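Local coordinates for protein aldo-keto reductase family 1, member B4 (Aldose reductase) (Schistosoma japonicum, PDB 4HBK) that probably reduces aldehyde and sugar carbonyl groups with NADPH, as an aldose reductase of the aldo/keto reductase family, at residues G162-D167 and L329-G334; H144-L149 and E337-E342; A220-I225 and N323-T328; E177-V182 and H206-P211. All coordinates share one frame; numbering follows the deposited sequence.

Three of the four contacts bring the C-terminal tail, the chain after helix 311-319, against loops that follow strands of the parallel barrel; contact 4 instead ties helix 171-183 to the turn after helix 197-206. Contact 2 is the buried one, held by packing with no hydrogen bond across its two segments, beside the predicted substrate-binding H144. Contacts 1 and 3 lie nearer the surface and add bridging water to packing, one in contact 1 and two in contact 3, which also has a direct backbone bond. Contact 4, also at the surface, rests on a carboxylate that takes two backbone N-H groups. Contacts 1 and 2 share neighbouring parts of the same two loops, and W145 touches M332 between them.

Contact 1: G162-D167 and L329-G334; sequences GQLCLD and LLQMSG
L164 reaches from the long loop between strand 138-143 and helix 171-183 to the short 3-10 turn 330-332 of the C-terminal tail. Its CB stands 4.1 Å from Q331 O. One branch beyond it does the touching: CD2 lies 3.8 Å from the same carbonyl oxygen, 3.9 Å from Q331 CB and equally close to CG of M332. The side chains of L164 and M332 thus meet at an oblique angle, with the leucine methyl against the middle of the thioether chain. M332 CG is anti to the carbonyl carbon (chi1 -66°), which places it against L164 CD2, and the far end of the side chain leads away to W145, joining this surface contact to the buried packing of the tail. A water bridges the backbones, receiving the N-H of L164 at 3.0 Å from its N and donating to Q331 O at 2.7 Å. With no clear direct hydrogen bond between the segments, the contact relies on modest packing of L164 against Q331 and M332 and on one bridging water.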
loop_
_atom_site.group_PDB
_atom_site.type_symbol
_atom_site.label_atom_id
_atom_site.label_comp_id
_atom_site.label_asym_id
_atom_site.label_seq_id
_atom_site.Cartn_x
_atom_site.Cartn_y
_atom_site.Cartn_z
ATOM N N GLY A 162 -15.877 19.364 14.679
ATOM C CA GLY A 162 -15.021 18.200 14.510
ATOM C C GLY A 162 -15.260 17.420 13.220
ATOM O O GLY A 162 -14.737 16.321 13.056
ATOM N N GLN A 163 -16.050 17.985 12.310
ATOM C CA GLN A 163 -16.335 17.349 11.026
ATOM C C GLN A 163 -15.213 17.626 10.044
ATOM O O GLN A 163 -14.647 18.719 10.036
ATOM C CB GLN A 163 -17.632 17.892 10.422
ATOM C CG GLN A 163 -18.845 17.779 11.310
ATOM C CD GLN A 163 -19.512 16.434 11.199
ATOM O OE1 GLN A 163 -19.199 15.505 11.947
ATOM N NE2 GLN A 163 -20.445 16.317 10.260
ATOM N N LEU A 164 -14.917 16.645 9.200
ATOM C CA LEU A 164 -13.933 16.806 8.140
ATOM C C LEU A 164 -14.467 17.777 7.075
ATOM O O LEU A 164 -15.664 17.806 6.797
ATOM C CB LEU A 164 -13.622 15.435 7.533
ATOM C CG LEU A 164 -12.201 14.869 7.651
ATOM C CD1 LEU A 164 -11.533 15.283 8.919
ATOM C CD2 LEU A 164 -12.181 13.338 7.500
ATOM N N CYS A 165 -13.588 18.599 6.510
ATOM C CA CYS A 165 -13.987 19.497 5.430
ATOM C C CYS A 165 -13.813 18.770 4.097
ATOM O O CYS A 165 -12.708 18.674 3.571
ATOM C CB CYS A 165 -13.157 20.790 5.454
ATOM S SG CYS A 165 -13.411 21.834 6.939
ATOM N N LEU A 166 -14.915 18.246 3.571
ATOM C CA LEU A 166 -14.911 17.457 2.344
ATOM C C LEU A 166 -14.728 18.324 1.099
ATOM O O LEU A 166 -14.992 19.522 1.117
ATOM C CB LEU A 166 -16.226 16.676 2.235
ATOM C CG LEU A 166 -16.357 15.325 2.957
ATOM C CD1 LEU A 166 -15.240 15.071 3.942
ATOM C CD2 LEU A 166 -17.718 15.182 3.627
ATOM N N ASP A 167 -14.266 17.708 0.014
ATOM C CA ASP A 167 -14.200 18.388 -1.271
ATOM C C ASP A 167 -14.833 17.488 -2.331
ATOM O O ASP A 167 -15.057 16.301 -2.088
ATOM C CB ASP A 167 -12.749 18.761 -1.623
ATOM C CG ASP A 167 -12.668 19.789 -2.753
ATOM O OD1 ASP A 167 -13.727 20.333 -3.136
ATOM O OD2 ASP A 167 -11.550 20.060 -3.253
ATOM N N LEU A 329 -12.170 4.379 8.488
ATOM C CA LEU A 329 -12.181 5.838 8.374
ATOM C C LEU A 329 -13.602 6.454 8.344
ATOM O O LEU A 329 -13.959 7.163 7.400
ATOM C CB LEU A 329 -11.404 6.260 7.126
ATOM C CG LEU A 329 -10.497 7.499 7.158
ATOM C CD1 LEU A 329 -11.113 8.692 7.900
ATOM C CD2 LEU A 329 -9.169 7.134 7.749
ATOM N N LEU A 330 -14.402 6.212 9.379
ATOM C CA LEU A 330 -15.812 6.624 9.394
ATOM C C LEU A 330 -16.018 8.114 9.238
ATOM O O LEU A 330 -17.094 8.538 8.840
ATOM C CB LEU A 330 -16.465 6.176 10.693
ATOM C CG LEU A 330 -16.640 4.675 10.868
ATOM C CD1 LEU A 330 -17.191 4.375 12.261
ATOM C CD2 LEU A 330 -17.558 4.111 9.797
ATOM N N GLN A 331 -15.022 8.921 9.575
ATOM C CA GLN A 331 -15.182 10.361 9.441
ATOM C C GLN A 331 -15.376 10.804 7.990
ATOM O O GLN A 331 -15.747 11.949 7.736
ATOM C CB GLN A 331 -13.978 11.070 10.088
ATOM C CG GLN A 331 -14.128 11.294 11.588
ATOM C CD GLN A 331 -14.786 12.627 11.917
ATOM O OE1 GLN A 331 -14.147 13.696 11.848
ATOM N NE2 GLN A 331 -16.076 12.577 12.247
ATOM N N MET A 332 -15.142 9.891 7.045
ATOM C CA MET A 332 -15.359 10.187 5.617
ATOM C C MET A 332 -16.641 9.546 5.098
ATOM O O MET A 332 -16.920 9.597 3.909
ATOM C CB MET A 332 -14.166 9.703 4.760
ATOM C CG MET A 332 -12.873 10.445 5.038
ATOM S SD MET A 332 -11.473 9.869 4.041
ATOM C CE MET A 332 -11.716 8.112 4.108
ATOM N N SER A 333 -17.421 8.956 5.996
ATOM C CA SER A 333 -18.536 8.099 5.593
ATOM C C SER A 333 -19.678 8.893 5.006
ATOM O O SER A 333 -20.603 8.327 4.442
ATOM C CB SER A 333 -19.041 7.257 6.777
ATOM O OG SER A 333 -19.596 8.067 7.805
ATOM N N GLY A 334 -19.609 10.209 5.120
ATOM C CA GLY A 334 -20.681 11.046 4.619
ATOM C C GLY A 334 -20.483 11.427 3.169
ATOM O O GLY A 334 -21.390 11.967 2.533
HETATM O O HOH W 1 -16.517 14.122 9.209
#

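Contact 2: H144-L149 and E337-E342; sequences HWPVPL and EYPFKE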
loop_
_atom_site.group_PDB
_atom_site.type_symbol
_atom_site.label_atom_id
_atom_site.label_comp_id
_atom_site.label_asym_id
_atom_site.label_seq_id
_atom_site.Cartn_x
_atom_site.Cartn_y
_atom_site.Cartn_z
ATOM N N HIS A 144 -4.494 7.944 -2.621
ATOM C CA HIS A 144 -4.566 7.344 -1.277
ATOM C C HIS A 144 -5.978 6.891 -0.887
ATOM O O HIS A 144 -6.140 5.837 -0.272
ATOM C CB HIS A 144 -4.013 8.305 -0.230
ATOM C CG HIS A 144 -3.424 7.629 0.966
ATOM N ND1 HIS A 144 -2.232 8.037 1.535
ATOM C CD2 HIS A 144 -3.864 6.592 1.715
ATOM C CE1 HIS A 144 -1.967 7.275 2.581
ATOM N NE2 HIS A 144 -2.941 6.394 2.715
ATOM N N TRP A 145 -6.976 7.703 -1.243
ATOM C CA TRP A 145 -8.396 7.460 -0.958
ATOM C C TRP A 145 -9.201 8.011 -2.130
ATOM O O TRP A 145 -8.705 8.862 -2.866
ATOM C CB TRP A 145 -8.835 8.184 0.334
ATOM C CG TRP A 145 -8.294 7.573 1.600
ATOM C CD1 TRP A 145 -7.150 7.920 2.254
ATOM C CD2 TRP A 145 -8.879 6.504 2.357
ATOM N NE1 TRP A 145 -6.981 7.131 3.375
ATOM C CE2 TRP A 145 -8.032 6.256 3.460
ATOM C CE3 TRP A 145 -10.037 5.738 2.213
ATOM C CZ2 TRP A 145 -8.297 5.258 4.403
ATOM C CZ3 TRP A 145 -10.300 4.747 3.150
ATOM C CH2 TRP A 145 -9.430 4.511 4.228
ATOM N N PRO A 146 -10.442 7.525 -2.309
ATOM C CA PRO A 146 -11.430 8.085 -3.247
ATOM C C PRO A 146 -12.197 9.302 -2.693
ATOM O O PRO A 146 -13.138 9.790 -3.341
ATOM C CB PRO A 146 -12.417 6.933 -3.472
ATOM C CG PRO A 146 -12.068 5.861 -2.453
ATOM C CD PRO A 146 -10.949 6.343 -1.593
ATOM N N VAL A 147 -11.798 9.788 -1.522
ATOM C CA VAL A 147 -12.517 10.886 -0.856
ATOM C C VAL A 147 -11.680 12.164 -0.747
ATOM O O VAL A 147 -10.823 12.281 0.120
ATOM C CB VAL A 147 -12.973 10.482 0.559
ATOM C CG1 VAL A 147 -13.627 11.677 1.278
ATOM C CG2 VAL A 147 -13.930 9.290 0.497
ATOM N N PRO A 148 -11.933 13.138 -1.626
ATOM C CA PRO A 148 -11.125 14.356 -1.552
ATOM C C PRO A 148 -11.466 15.202 -0.323
ATOM O O PRO A 148 -12.598 15.179 0.153
ATOM C CB PRO A 148 -11.466 15.097 -2.858
ATOM C CG PRO A 148 -12.746 14.504 -3.317
ATOM C CD PRO A 148 -12.780 13.090 -2.827
ATOM N N LEU A 149 -10.473 15.931 0.176
ATOM C CA LEU A 149 -10.611 16.801 1.334
ATOM C C LEU A 149 -10.197 18.205 0.907
ATOM O O LEU A 149 -9.414 18.365 -0.046
ATOM C CB LEU A 149 -9.699 16.317 2.460
ATOM C CG LEU A 149 -10.298 15.423 3.551
ATOM C CD1 LEU A 149 -11.457 14.585 3.077
ATOM C CD2 LEU A 149 -9.209 14.544 4.157
ATOM N N GLU A 337 -18.325 9.448 -2.272
ATOM C CA GLU A 337 -17.403 8.397 -2.714
ATOM C C GLU A 337 -16.783 7.616 -1.560
ATOM O O GLU A 337 -15.740 6.986 -1.732
ATOM C CB GLU A 337 -16.286 8.973 -3.600
ATOM C CG GLU A 337 -16.774 9.636 -4.866
ATOM C CD GLU A 337 -17.473 8.653 -5.777
ATOM O OE1 GLU A 337 -17.221 7.434 -5.645
ATOM O OE2 GLU A 337 -18.289 9.091 -6.611
ATOM N N TYR A 338 -17.396 7.669 -0.384
ATOM C CA TYR A 338 -16.918 6.830 0.708
ATOM C C TYR A 338 -16.986 5.399 0.190
ATOM O O TYR A 338 -18.018 4.984 -0.321
ATOM C CB TYR A 338 -17.769 7.014 1.959
ATOM C CG TYR A 338 -17.386 6.087 3.078
ATOM C CD1 TYR A 338 -16.222 6.299 3.807
ATOM C CD2 TYR A 338 -18.184 4.992 3.405
ATOM C CE1 TYR A 338 -15.862 5.453 4.826
ATOM C CE2 TYR A 338 -17.831 4.139 4.431
ATOM C CZ TYR A 338 -16.665 4.372 5.133
ATOM O OH TYR A 338 -16.311 3.530 6.155
ATOM N N PRO A 339 -15.866 4.662 0.262
ATOM C CA PRO A 339 -15.755 3.395 -0.477
ATOM C C PRO A 339 -16.383 2.153 0.169
ATOM O O PRO A 339 -16.600 1.174 -0.542
ATOM C CB PRO A 339 -14.235 3.202 -0.612
ATOM C CG PRO A 339 -13.667 3.904 0.560
ATOM C CD PRO A 339 -14.555 5.126 0.749
ATOM N N PHE A 340 -16.689 2.183 1.461
ATOM C CA PHE A 340 -16.957 0.930 2.175
ATOM C C PHE A 340 -18.429 0.659 2.490
ATOM O O PHE A 340 -18.752 -0.267 3.244
ATOM C CB PHE A 340 -16.127 0.855 3.462
ATOM C CG PHE A 340 -14.648 1.009 3.244
ATOM C CD1 PHE A 340 -14.036 0.470 2.123
ATOM C CD2 PHE A 340 -13.871 1.693 4.162
ATOM C CE1 PHE A 340 -12.670 0.612 1.925
ATOM C CE2 PHE A 340 -12.511 1.835 3.977
ATOM C CZ PHE A 340 -11.904 1.300 2.854
ATOM N N LYS A 341 -19.330 1.452 1.933
ATOM C CA LYS A 341 -20.741 1.161 2.170
ATOM C C LYS A 341 -21.276 0.109 1.188
ATOM O O LYS A 341 -22.092 -0.736 1.562
ATOM C CB LYS A 341 -21.604 2.431 2.222
ATOM C CG LYS A 341 -21.786 3.158 0.912
ATOM C CD LYS A 341 -22.941 4.163 1.024
ATOM C CE LYS A 341 -24.236 3.474 1.479
ATOM N NZ LYS A 341 -25.360 4.434 1.732
ATOM N N GLU A 342 -20.786 0.133 -0.048
ATOM C CA GLU A 342 -21.117 -0.915 -1.014
ATOM C C GLU A 342 -20.540 -2.247 -0.569
ATOM O O GLU A 342 -19.602 -2.284 0.230
ATOM C CB GLU A 342 -20.600 -0.561 -2.408
ATOM C CG GLU A 342 -21.495 0.414 -3.152
ATOM C CD GLU A 342 -20.754 1.151 -4.248
ATOM O OE1 GLU A 342 -20.412 0.512 -5.265
ATOM O OE2 GLU A 342 -20.509 2.370 -4.085
#
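The two irregular segments come closest at V147 and E337, whose CA atoms are 5.8 Å apart, and no hydrogen bond joins them. Beyond that point the side chains pack W145, P146 and V147 against P339, F340 and the backbone of E337 and Y338. W145 offers the edge of its indole: CZ3 lies 3.7 Å from F340 CE2, which sits in the plane of the tryptophan ring. The two six-membered rings are inclined by 68°, with centroids 6.0 Å apart. P339 fills the angle next to them, its CG over the centre of the F340 ring, while its CB rests 3.9 Å from CG of P146; the two prolines cross nearly at right angles. V147 CG2, anti to the carbonyl carbon, lies 3.9 Å from Y338 CA. CB of E337 packs close to P146 O, whereas its carboxylate turns away to a salt bridge with R198. The side chain of Y338 leaves on the side away from 144-149, and its hydroxyl is hydrogen-bonded to T328 O. Such packing of the C-terminal tail over the loop after a barrel strand is characteristic of the aldo/keto reductase (beta/alpha)8 barrel, and here the tail packs on the residues that directly follow H144, the predicted substrate-binding residue.

Contact 3: A220-I225 and N323-T328; sequences ANFPNI and NERQFT
N221 O accepts the backbone N-H of E324 at 2.9 Å from its N, in a bent hydrogen bond (135° at the hydrogen). The same oxygen has CA of N323 3.0 Å away in a C-H...O contact. The E324-N221 hydrogen bond joins the C-terminal tail to the loop leading from strand 213-217 into helix 225-233 of the (beta/alpha)8 barrel. F222 then becomes the platform for R325. Over one ring face lie CA and CB of the arginine, CB 4.2 Å from the ring centroid in a CH-pi contact. Bent at chi3 (-65°), the arginine chain brings its guanidinium back to the far end of the ring, where F222 CZ sits over one face of the guanidinium, 3.6 Å from R325 CZ, the planes 65° apart. P223 CD meets CB of N323 at 3.6 Å, the proline and asparagine side chains crossing almost perpendicularly. F340 adds a cation-pi contact to R325, while ND2 of N224 also bonds to E217 O. Two waters at the guanidinium edge complete the join: one accepts from N224 ND2 and R325 NH1, the other accepts from R325 NH2 and donates to N224 OD1 at 2.6 Å.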
loop_
_atom_site.group_PDB
_atom_site.type_symbol
_atom_site.label_atom_id
_atom_site.label_comp_id
_atom_site.label_asym_id
_atom_site.label_seq_id
_atom_site.Cartn_x
_atom_site.Cartn_y
_atom_site.Cartn_z
ATOM N N ALA A 220 -6.024 -12.341 7.063
ATOM C CA ALA A 220 -6.814 -13.533 7.320
ATOM C C ALA A 220 -8.146 -13.220 7.992
ATOM O O ALA A 220 -9.080 -13.995 7.870
ATOM C CB ALA A 220 -6.010 -14.536 8.143
ATOM N N ASN A 221 -8.237 -12.089 8.690
ATOM C CA ASN A 221 -9.485 -11.705 9.355
ATOM C C ASN A 221 -10.325 -10.769 8.501
ATOM O O ASN A 221 -11.402 -10.342 8.916
ATOM C CB ASN A 221 -9.228 -11.071 10.731
ATOM C CG ASN A 221 -9.378 -12.065 11.871
ATOM O OD1 ASN A 221 -9.846 -13.194 11.679
ATOM N ND2 ASN A 221 -8.997 -11.644 13.069
ATOM N N PHE A 222 -9.813 -10.443 7.318
ATOM C CA PHE A 222 -10.584 -9.706 6.317
ATOM C C PHE A 222 -10.056 -9.992 4.915
ATOM O O PHE A 222 -9.258 -9.225 4.371
ATOM C CB PHE A 222 -10.573 -8.207 6.600
ATOM C CG PHE A 222 -11.585 -7.453 5.805
ATOM C CD1 PHE A 222 -12.936 -7.629 6.043
ATOM C CD2 PHE A 222 -11.194 -6.587 4.803
ATOM C CE1 PHE A 222 -13.886 -6.941 5.292
ATOM C CE2 PHE A 222 -12.132 -5.902 4.057
ATOM C CZ PHE A 222 -13.482 -6.077 4.304
ATOM N N PRO A 223 -10.495 -11.111 4.327
ATOM C CA PRO A 223 -9.846 -11.607 3.109
ATOM C C PRO A 223 -10.124 -10.747 1.880
ATOM O O PRO A 223 -9.352 -10.816 0.927
ATOM C CB PRO A 223 -10.431 -13.023 2.944
ATOM C CG PRO A 223 -11.039 -13.366 4.291
ATOM C CD PRO A 223 -11.519 -12.044 4.826
ATOM N N ASN A 224 -11.182 -9.947 1.906
ATOM C CA ASN A 224 -11.505 -9.060 0.782
ATOM C C ASN A 224 -11.505 -9.808 -0.547
ATOM O O ASN A 224 -11.004 -9.292 -1.546
ATOM C CB ASN A 224 -10.487 -7.918 0.718
ATOM C CG ASN A 224 -11.127 -6.572 0.448
ATOM O OD1 ASN A 224 -12.232 -6.496 -0.081
ATOM N ND2 ASN A 224 -10.428 -5.493 0.815
ATOM N N ILE A 225 -12.079 -11.012 -0.559
ATOM C CA ILE A 225 -12.018 -11.911 -1.721
ATOM C C ILE A 225 -12.634 -11.350 -3.011
ATOM O O ILE A 225 -12.005 -11.372 -4.067
ATOM C CB ILE A 225 -12.684 -13.289 -1.438
ATOM C CG1 ILE A 225 -12.105 -13.948 -0.184
ATOM C CG2 ILE A 225 -12.484 -14.229 -2.610
ATOM C CD1 ILE A 225 -10.880 -14.766 -0.444
ATOM N N ASN A 323 -15.305 -12.033 9.422
ATOM C CA ASN A 323 -14.222 -11.237 8.880
ATOM C C ASN A 323 -14.698 -9.796 8.967
ATOM O O ASN A 323 -15.794 -9.469 8.528
ATOM C CB ASN A 323 -13.913 -11.625 7.425
ATOM C CG ASN A 323 -15.126 -11.496 6.481
ATOM O OD1 ASN A 323 -16.060 -10.733 6.726
ATOM N ND2 ASN A 323 -15.093 -12.249 5.386
ATOM N N GLU A 324 -13.901 -8.933 9.568
ATOM C CA GLU A 324 -14.380 -7.592 9.851
ATOM C C GLU A 324 -13.336 -6.572 9.444
ATOM O O GLU A 324 -12.150 -6.738 9.736
ATOM C CB GLU A 324 -14.693 -7.459 11.342
ATOM C CG GLU A 324 -13.656 -6.654 12.109
ATOM C CD GLU A 324 -13.693 -6.893 13.610
ATOM O OE1 GLU A 324 -12.705 -6.519 14.289
ATOM O OE2 GLU A 324 -14.700 -7.452 14.106
ATOM N N ARG A 325 -13.783 -5.518 8.769
ATOM C CA ARG A 325 -12.891 -4.458 8.328
ATOM C C ARG A 325 -12.305 -3.718 9.517
ATOM O O ARG A 325 -13.049 -3.225 10.370
ATOM C CB ARG A 325 -13.642 -3.467 7.446
ATOM C CG ARG A 325 -12.714 -2.565 6.655
ATOM C CD ARG A 325 -13.478 -1.558 5.798
ATOM N NE ARG A 325 -14.278 -2.182 4.751
ATOM C CZ ARG A 325 -13.796 -2.578 3.572
ATOM N NH1 ARG A 325 -12.502 -2.440 3.294
ATOM N NH2 ARG A 325 -14.611 -3.115 2.666
ATOM N N GLN A 326 -10.980 -3.614 9.568
ATOM C CA GLN A 326 -10.324 -2.886 10.659
ATOM C C GLN A 326 -10.171 -1.389 10.369
ATOM O O GLN A 326 -10.233 -0.561 11.281
ATOM C CB GLN A 326 -8.952 -3.488 10.983
ATOM C CG GLN A 326 -8.937 -4.999 11.127
ATOM C CD GLN A 326 -9.867 -5.500 12.218
ATOM O OE1 GLN A 326 -10.669 -6.413 11.996
ATOM N NE2 GLN A 326 -9.756 -4.914 13.408
ATOM N N PHE A 327 -9.957 -1.035 9.104
ATOM C CA PHE A 327 -9.723 0.362 8.747
ATOM C C PHE A 327 -10.890 0.943 7.972
ATOM O O PHE A 327 -11.018 0.746 6.770
ATOM C CB PHE A 327 -8.397 0.518 7.990
ATOM C CG PHE A 327 -7.203 0.087 8.794
ATOM C CD1 PHE A 327 -6.537 0.984 9.613
ATOM C CD2 PHE A 327 -6.781 -1.231 8.769
ATOM C CE1 PHE A 327 -5.450 0.568 10.379
ATOM C CE2 PHE A 327 -5.701 -1.648 9.533
ATOM C CZ PHE A 327 -5.037 -0.747 10.336
ATOM N N THR A 328 -11.733 1.675 8.695
ATOM C CA THR A 328 -13.028 2.120 8.197
ATOM C C THR A 328 -13.113 3.619 7.938
ATOM O O THR A 328 -14.054 4.076 7.292
ATOM C CB THR A 328 -14.144 1.721 9.177
ATOM O OG1 THR A 328 -13.866 2.297 10.461
ATOM C CG2 THR A 328 -14.250 0.211 9.300
HETATM O O HOH W 2 -11.028 -2.571 0.744
HETATM O O HOH W 3 -13.767 -4.465 0.388
#

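Contact 4: E177-V182 and H206-P211; sequences EMEKLV and HCRIKP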
loop_
_atom_site.group_PDB
_atom_site.type_symbol
_atom_site.label_atom_id
_atom_site.label_comp_id
_atom_site.label_asym_id
_atom_site.label_seq_id
_atom_site.Cartn_x
_atom_site.Cartn_y
_atom_site.Cartn_z
ATOM N N GLU A 177 -4.311 13.886 -14.239
ATOM C CA GLU A 177 -3.053 14.464 -13.782
ATOM C C GLU A 177 -2.049 13.388 -13.395
ATOM O O GLU A 177 -0.842 13.569 -13.565
ATOM C CB GLU A 177 -3.274 15.421 -12.611
ATOM C CG GLU A 177 -3.805 16.770 -13.022
ATOM C CD GLU A 177 -2.909 17.448 -14.041
ATOM O OE1 GLU A 177 -3.439 17.845 -15.092
ATOM O OE2 GLU A 177 -1.682 17.576 -13.795
ATOM N N MET A 178 -2.542 12.272 -12.869
ATOM C CA MET A 178 -1.656 11.165 -12.508
ATOM C C MET A 178 -1.010 10.649 -13.787
ATOM O O MET A 178 0.162 10.261 -13.803
ATOM C CB MET A 178 -2.422 10.031 -11.821
ATOM C CG MET A 178 -3.046 10.401 -10.475
ATOM S SD MET A 178 -1.826 10.559 -9.166
ATOM C CE MET A 178 -1.429 8.834 -8.874
ATOM N N GLU A 179 -1.783 10.648 -14.861
ATOM C CA GLU A 179 -1.311 10.100 -16.120
ATOM C C GLU A 179 -0.177 10.940 -16.661
ATOM O O GLU A 179 0.771 10.413 -17.249
ATOM C CB GLU A 179 -2.453 10.029 -17.124
ATOM C CG GLU A 179 -3.474 8.993 -16.753
ATOM C CD GLU A 179 -4.604 8.921 -17.742
ATOM O OE1 GLU A 179 -4.986 9.980 -18.296
ATOM O OE2 GLU A 179 -5.109 7.797 -17.968
ATOM N N LYS A 180 -0.267 12.248 -16.443
ATOM C CA LYS A 180 0.762 13.160 -16.924
ATOM C C LYS A 180 2.086 12.915 -16.214
ATOM O O LYS A 180 3.153 13.108 -16.789
ATOM C CB LYS A 180 0.334 14.612 -16.730
ATOM C CG LYS A 180 -0.776 15.071 -17.643
ATOM C CD LYS A 180 -1.059 16.546 -17.405
ATOM C CE LYS A 180 -2.258 17.017 -18.206
ATOM N NZ LYS A 180 -2.741 18.349 -17.713
ATOM N N LEU A 181 2.016 12.485 -14.960
ATOM C CA LEU A 181 3.221 12.165 -14.204
ATOM C C LEU A 181 3.966 11.022 -14.882
ATOM O O LEU A 181 5.204 10.984 -14.892
ATOM C CB LEU A 181 2.874 11.793 -12.758
ATOM C CG LEU A 181 2.225 12.896 -11.916
ATOM C CD1 LEU A 181 1.749 12.364 -10.571
ATOM C CD2 LEU A 181 3.179 14.085 -11.727
ATOM N N VAL A 182 3.210 10.083 -15.439
ATOM C CA VAL A 182 3.816 8.978 -16.170
ATOM C C VAL A 182 4.421 9.499 -17.488
ATOM O O VAL A 182 5.566 9.185 -17.817
ATOM C CB VAL A 182 2.787 7.861 -16.470
ATOM C CG1 VAL A 182 3.394 6.799 -17.393
ATOM C CG2 VAL A 182 2.301 7.228 -15.186
ATOM N N HIS A 206 -12.482 5.360 -18.201
ATOM C CA HIS A 206 -12.109 6.692 -18.683
ATOM C C HIS A 206 -10.629 6.843 -18.984
ATOM O O HIS A 206 -10.220 7.811 -19.620
ATOM C CB HIS A 206 -12.477 7.762 -17.652
ATOM C CG HIS A 206 -13.941 8.064 -17.580
ATOM N ND1 HIS A 206 -14.797 7.412 -16.717
ATOM C CD2 HIS A 206 -14.699 8.961 -18.255
ATOM C CE1 HIS A 206 -16.020 7.889 -16.869
ATOM N NE2 HIS A 206 -15.987 8.831 -17.794
ATOM N N CYS A 207 -9.819 5.906 -18.505
ATOM C CA CYS A 207 -8.375 6.126 -18.463
ATOM C C CYS A 207 -7.684 5.935 -19.811
ATOM O O CYS A 207 -8.141 5.185 -20.672
ATOM C CB CYS A 207 -7.721 5.219 -17.420
ATOM S SG CYS A 207 -7.760 3.477 -17.879
ATOM N N ARG A 208 -6.571 6.634 -19.974
ATOM C CA ARG A 208 -5.676 6.412 -21.091
ATOM C C ARG A 208 -4.597 5.440 -20.622
ATOM O O ARG A 208 -4.138 4.604 -21.390
ATOM C CB ARG A 208 -5.065 7.745 -21.544
ATOM C CG ARG A 208 -3.812 7.612 -22.403
ATOM C CD ARG A 208 -3.445 8.945 -23.057
ATOM N NE ARG A 208 -3.203 10.011 -22.079
ATOM C CZ ARG A 208 -2.015 10.281 -21.542
ATOM N NH1 ARG A 208 -1.886 11.271 -20.667
ATOM N NH2 ARG A 208 -0.952 9.560 -21.876
ATOM N N ILE A 209 -4.205 5.562 -19.348
ATOM C CA ILE A 209 -3.215 4.678 -18.729
ATOM C C ILE A 209 -3.875 3.946 -17.570
ATOM O O ILE A 209 -4.378 4.568 -16.641
ATOM C CB ILE A 209 -2.016 5.456 -18.175
ATOM C CG1 ILE A 209 -1.294 6.211 -19.290
ATOM C CG2 ILE A 209 -1.042 4.512 -17.470
ATOM C CD1 ILE A 209 -0.154 7.104 -18.777
ATOM N N LYS A 210 -3.895 2.624 -17.635
ATOM C CA LYS A 210 -4.583 1.845 -16.622
ATOM C C LYS A 210 -3.839 1.857 -15.292
ATOM O O LYS A 210 -2.612 1.927 -15.247
ATOM C CB LYS A 210 -4.812 0.411 -17.109
ATOM C CG LYS A 210 -5.754 0.351 -18.305
ATOM C CD LYS A 210 -6.467 -0.988 -18.415
ATOM C CE LYS A 210 -5.740 -1.940 -19.327
ATOM N NZ LYS A 210 -6.674 -2.954 -19.920
ATOM N N PRO A 211 -4.591 1.825 -14.197
ATOM C CA PRO A 211 -3.956 1.634 -12.893
ATOM C C PRO A 211 -3.200 0.317 -12.938
ATOM O O PRO A 211 -3.703 -0.632 -13.547
ATOM C CB PRO A 211 -5.147 1.555 -11.932
ATOM C CG PRO A 211 -6.387 1.363 -12.828
ATOM C CD PRO A 211 -6.045 2.013 -14.108
HETATM O O HOH W 4 -7.650 9.996 -19.031
HETATM O O HOH W 5 -4.241 12.714 -19.487
#
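Two consecutive helices of the outer layer of the (beta/alpha)8 barrel are tied here: helix 171-183 meets the loop that follows helix 197-206 and leads to strand 213-217. The pivot is E179, whose side chain extends from the helix beyond CG (chi2 180°) so that its OE2 reaches the backbone of the loop. That oxygen accepts two N-H groups in succession. R208 N, 2.7 Å from OE2, meets its syn lone pair, while I209 N approaches from above the carboxylate plane in a much straighter bond of 169° at the hydrogen. One carboxylate oxygen thus satisfies two consecutive backbone N-H groups of the loop, and the pair of bonds limits rotation of the carboxylate. Its other oxygen, OE1, takes up two waters. One of them accepts from NH1 of R208, which lies 4.1 Å from OE1 itself, a charge pair without direct bonding; the arginine finds its salt bridge with D183. The two N-H groups and the nearby arginine probably stabilise the negative charge of E179. The side chains of I209 and E179 pass each other in opposite directions, I209 CB 4.1 Å from E179 CG. At the end of the isoleucine the apolar part closes tip to tip, with CD1 of I209 lying 3.8 Å from both CB and CG1 of V182.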